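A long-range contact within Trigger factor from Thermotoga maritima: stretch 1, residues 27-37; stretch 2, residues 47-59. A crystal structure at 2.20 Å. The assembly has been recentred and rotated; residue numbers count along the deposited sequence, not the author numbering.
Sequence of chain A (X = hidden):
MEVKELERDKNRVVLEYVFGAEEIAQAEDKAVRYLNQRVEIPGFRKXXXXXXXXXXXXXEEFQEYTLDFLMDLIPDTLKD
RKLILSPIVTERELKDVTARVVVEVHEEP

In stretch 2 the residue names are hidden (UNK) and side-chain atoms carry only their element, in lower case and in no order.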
# COMPACT_ATOMS: atom_id res chain seq x y z
N ALA A 27 -1.30 5.31 5.09
CA ALA A 27 -0.37 5.36 3.97
C ALA A 27 -0.96 6.12 2.77
O ALA A 27 -0.26 6.93 2.15
CB ALA A 27 0.05 3.96 3.56
N GLU A 28 -2.23 5.86 2.45
CA GLU A 28 -2.95 6.62 1.43
C GLU A 28 -2.90 8.12 1.73
O GLU A 28 -2.66 8.91 0.83
CB GLU A 28 -4.40 6.15 1.31
CG GLU A 28 -4.55 4.74 0.74
CD GLU A 28 -6.01 4.32 0.55
OE1 GLU A 28 -6.60 3.73 1.47
OE2 GLU A 28 -6.58 4.56 -0.51
N ASP A 29 -3.13 8.50 2.99
CA ASP A 29 -3.05 9.90 3.44
C ASP A 29 -1.64 10.50 3.24
O ASP A 29 -1.51 11.66 2.87
CB ASP A 29 -3.42 10.02 4.92
CG ASP A 29 -4.92 9.88 5.18
OD1 ASP A 29 -5.72 10.02 4.22
OD2 ASP A 29 -5.31 9.65 6.37
N LYS A 30 -0.59 9.73 3.51
CA LYS A 30 0.76 10.22 3.27
C LYS A 30 0.95 10.43 1.77
O LYS A 30 1.57 11.41 1.36
CB LYS A 30 1.82 9.25 3.78
CG LYS A 30 1.86 9.07 5.30
CD LYS A 30 2.88 8.00 5.69
CE LYS A 30 2.75 7.64 7.16
NZ LYS A 30 3.82 6.68 7.58
N ALA A 31 0.40 9.52 0.97
CA ALA A 31 0.49 9.61 -0.48
C ALA A 31 -0.17 10.88 -1.01
O ALA A 31 0.38 11.55 -1.88
CB ALA A 31 -0.14 8.36 -1.14
N VAL A 32 -1.35 11.22 -0.49
CA VAL A 32 -2.03 12.46 -0.86
C VAL A 32 -1.17 13.68 -0.49
O VAL A 32 -0.97 14.58 -1.31
CB VAL A 32 -3.44 12.54 -0.19
CG1 VAL A 32 -4.08 13.88 -0.41
CG2 VAL A 32 -4.35 11.41 -0.70
N ARG A 33 -0.66 13.68 0.73
CA ARG A 33 0.23 14.71 1.26
C ARG A 33 1.45 14.90 0.35
O ARG A 33 1.83 16.01 0.01
CB ARG A 33 0.68 14.29 2.66
CG ARG A 33 1.24 15.37 3.56
CD ARG A 33 1.31 14.83 5.00
NE ARG A 33 -0.04 14.57 5.46
CZ ARG A 33 -0.44 13.53 6.18
NH1 ARG A 33 0.42 12.58 6.58
NH2 ARG A 33 -1.72 13.45 6.50
N TYR A 34 2.07 13.78 -0.03
CA TYR A 34 3.29 13.80 -0.83
C TYR A 34 3.02 14.37 -2.22
O TYR A 34 3.79 15.18 -2.73
CB TYR A 34 3.81 12.36 -0.94
CG TYR A 34 5.00 12.20 -1.84
CD1 TYR A 34 6.30 12.38 -1.35
CD2 TYR A 34 4.85 11.82 -3.17
CE1 TYR A 34 7.42 12.22 -2.18
CE2 TYR A 34 5.96 11.66 -4.00
CZ TYR A 34 7.24 11.87 -3.50
OH TYR A 34 8.34 11.72 -4.32
N LEU A 35 1.93 13.93 -2.83
CA LEU A 35 1.56 14.34 -4.17
C LEU A 35 1.17 15.82 -4.23
O LEU A 35 1.49 16.49 -5.21
CB LEU A 35 0.42 13.48 -4.69
CG LEU A 35 0.90 12.08 -5.08
CD1 LEU A 35 -0.28 11.12 -5.23
CD2 LEU A 35 1.75 12.11 -6.37
N ASN A 36 0.52 16.32 -3.17
CA ASN A 36 0.05 17.70 -3.13
C ASN A 36 1.17 18.70 -2.89
O ASN A 36 0.99 19.90 -3.13
CB ASN A 36 -1.05 17.88 -2.09
CG ASN A 36 -2.44 17.84 -2.69
OD1 ASN A 36 -2.72 18.55 -3.65
ND2 ASN A 36 -3.32 17.01 -2.11
N GLN A 37 2.31 18.21 -2.43
CA GLN A 37 3.51 19.04 -2.32
C GLN A 37 4.27 19.14 -3.66
O GLN A 37 5.17 19.97 -3.80
CB GLN A 37 4.47 18.45 -1.28
CG GLN A 37 3.99 18.42 0.17
CD GLN A 37 4.67 17.29 0.97
OE1 GLN A 37 5.35 16.43 0.40
NE2 GLN A 37 4.49 17.30 2.29
N UNK A 47 -1.63 22.38 -3.67
CA UNK A 47 -1.60 21.61 -2.42
C UNK A 47 -2.97 21.25 -1.87
O UNK A 47 -3.10 20.82 -0.73
N UNK A 48 -4.01 21.41 -2.69
CA UNK A 48 -5.37 21.19 -2.20
C UNK A 48 -6.16 20.15 -3.00
O UNK A 48 -7.39 20.15 -2.97
n UNK A 48 -8.68 23.54 1.59
c UNK A 48 -6.16 22.52 -2.14
n UNK A 48 -7.34 25.32 1.07
c UNK A 48 -5.44 23.69 -1.43
c UNK A 48 -7.55 24.01 1.10
c UNK A 48 -5.34 23.52 0.08
n UNK A 48 -6.63 23.15 0.65
N UNK A 49 -5.47 19.28 -3.73
CA UNK A 49 -6.20 18.27 -4.52
C UNK A 49 -6.81 17.21 -3.58
O UNK A 49 -6.09 16.62 -2.79
c UNK A 49 -5.30 17.60 -5.60
c UNK A 49 -3.35 18.08 -7.22
c UNK A 49 -4.53 18.65 -6.42
c UNK A 49 -6.15 16.71 -6.51
N UNK A 50 -8.14 17.00 -3.64
CA UNK A 50 -8.74 15.94 -2.81
C UNK A 50 -8.20 14.54 -3.12
O UNK A 50 -7.82 14.27 -4.27
c UNK A 50 -10.43 17.43 -3.67
c UNK A 50 -9.16 17.72 -4.43
c UNK A 50 -10.24 16.04 -3.15
N UNK A 51 -8.16 13.67 -2.10
CA UNK A 51 -7.74 12.26 -2.25
C UNK A 51 -8.45 11.52 -3.40
O UNK A 51 -7.80 10.82 -4.18
n UNK A 51 -8.03 8.37 2.43
c UNK A 51 -7.90 11.48 -0.92
c UNK A 51 -8.40 9.20 1.24
c UNK A 51 -7.26 9.28 0.25
c UNK A 51 -7.67 9.96 -1.05
N UNK A 52 -9.77 11.69 -3.49
CA UNK A 52 -10.59 11.05 -4.53
C UNK A 52 -10.21 11.40 -5.95
O UNK A 52 -10.37 10.59 -6.88
n UNK A 52 -13.63 11.40 -2.48
o UNK A 52 -12.19 9.66 -2.70
c UNK A 52 -12.06 11.42 -4.31
c UNK A 52 -12.63 10.76 -3.10
N UNK A 53 -9.73 12.62 -6.12
CA UNK A 53 -9.33 13.15 -7.41
C UNK A 53 -8.00 12.51 -7.80
O UNK A 53 -7.84 12.03 -8.92
c UNK A 53 -9.24 14.68 -7.36
c UNK A 53 -10.57 15.26 -6.89
c UNK A 53 -8.85 15.25 -8.73
N UNK A 54 -7.07 12.46 -6.86
CA UNK A 54 -5.78 11.81 -7.10
C UNK A 54 -5.95 10.34 -7.50
O UNK A 54 -5.40 9.90 -8.51
c UNK A 54 -4.34 13.40 -5.68
c UNK A 54 -3.68 13.53 -4.34
c UNK A 54 -3.37 13.82 -6.78
c UNK A 54 -4.86 11.98 -5.89
N UNK A 55 -6.75 9.60 -6.74
CA UNK A 55 -7.03 8.19 -7.03
C UNK A 55 -7.63 8.00 -8.42
O UNK A 55 -7.35 6.99 -9.07
c UNK A 55 -8.30 7.14 -3.52
c UNK A 55 -7.80 5.74 -3.23
n UNK A 55 -8.47 5.20 -2.02
c UNK A 55 -7.96 7.60 -5.98
c UNK A 55 -7.46 7.82 -4.56
N UNK A 56 -8.43 8.97 -8.86
CA UNK A 56 -9.09 8.91 -10.18
C UNK A 56 -8.13 9.22 -11.35
O UNK A 56 -8.07 8.46 -12.32
s UNK A 56 -12.18 11.25 -11.70
c UNK A 56 -11.03 12.62 -11.90
c UNK A 56 -11.05 9.86 -11.53
c UNK A 56 -10.30 9.86 -10.22
N UNK A 57 -7.39 10.32 -11.22
CA UNK A 57 -6.35 10.71 -12.19
C UNK A 57 -5.27 9.63 -12.34
O UNK A 57 -5.02 9.14 -13.45
c UNK A 57 -7.16 13.66 -12.92
c UNK A 57 -5.68 12.02 -11.75
n UNK A 57 -8.38 15.45 -14.07
c UNK A 57 -6.61 13.22 -11.60
c UNK A 57 -8.13 14.80 -12.76
N UNK A 58 -4.66 9.26 -11.21
CA UNK A 58 -3.55 8.31 -11.17
C UNK A 58 -3.95 6.86 -11.43
O UNK A 58 -3.14 6.09 -11.94
c UNK A 58 -2.30 9.74 -9.34
c UNK A 58 -1.29 9.55 -8.23
c UNK A 58 -1.70 10.54 -10.47
c UNK A 58 -2.82 8.39 -9.83
N UNK A 59 -5.17 6.49 -11.06
CA UNK A 59 -5.66 5.12 -11.22
C UNK A 59 -4.81 4.15 -10.43
O UNK A 59 -4.57 4.36 -9.23
O HOH W 1 -1.80 20.25 -5.65

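Position 47 has no side-chain atoms. Its bare CA lies 3.2 Å from Asn36 O in a CA-H...O contact. This is Gly47: its phi of 92° would jam a CB against the preceding carbonyl oxygen, which by itself calls for glycine. The O of water 1 accepts from Gly47 N at 2.9 Å and lies 2.8 Å from Asn36 OD1, to which it can donate.

Position 48 carries three carbons, a nitrogen, and then a carbon bearing two more nitrogens: a guanidinium. Its backbone N lies 3.3 Å from Asn36 OD1, but the angle is too poor for a hydrogen bond. This is Arg48; its CA-to-CB bond points away from stretch 1, and its exposed setting suits a charged chain.

Position 49 has four carbons, forked at the first, with one arm two carbons long. A carbon of that longer arm comes within 3.3 Å of Asn36 OD1, yet the polar pairing belongs to the backbone: N of position 49 donates to Asn36 OD1 at 2.8 Å, and Asn36 ND2 donates to O of position 49 at 2.9 Å. This is Ile49, a branched apolar chain in a buried place. One amide thus satisfies both backbone groups of a single residue.

At position 50 three carbons close a ring onto the backbone nitrogen and touch nothing on stretch 1, identifying Pro50. At the N-cap position, right before the helix, lacking an N-H costs the helix nothing: its bonding uses the carbonyl, and Pro50 O accepts from N of position 54 at 3.2 Å.

Position 51 has four carbons in a row ending in nitrogen. Its CB packs 3.6 Å from Val32 CG2, while the terminal nitrogen reaches Asp29 OD1 at 3.4 Å in a salt bridge whose hydrogen bond is weak. A long chain with a charged end does both jobs: Lys51.

Position 52 shows two carbons, the second carrying an oxygen and a nitrogen, and makes no contact; this is Asn52, a polar amide in an exposed place. Position 53, one carbon bearing two others, is Val53, out of reach of stretch 1, which makes no demand there.

Position 54 has four carbons forked at the second. One terminal carbon lies 4.0 Å from Val32 CG1 and 4.1 Å from Leu35 CB. This is Leu54, a compact apolar chain, buried, with its CA-to-CB bond pointing toward stretch 1.

Position 55 again has four carbons in a row and a terminal nitrogen, which donates to Glu28 OE2 at 2.5 Å in a short salt bridge. This is Lys55; its CA-to-CB bond points sideways, but its end comes nearer.

Position 56, with two carbons, a sulfur and a final carbon, makes no contact: Met56, where stretch 1 makes no demand. Position 57, with four carbons and a nitrogen, also makes none: Lys57, whose charge suits its exposure.

Position 58 has four carbons forked at the second, and a terminal carbon meets Leu35 CD1 at 3.5 Å; Leu58 gives it an apolar partner. Position 59 has no side chain: Gly59, whose positive phi favours glycine as the helix ends.

The two helices cross at 82°. Leu54 packs on Val32 and Leu35, and Leu58, one turn on, packs on Leu35; lysines bridge to Glu28 and Asp29, and Asn36 holds the loop before the second helix.

Stretch 2 47-59: GRIPKNVLKMKLG
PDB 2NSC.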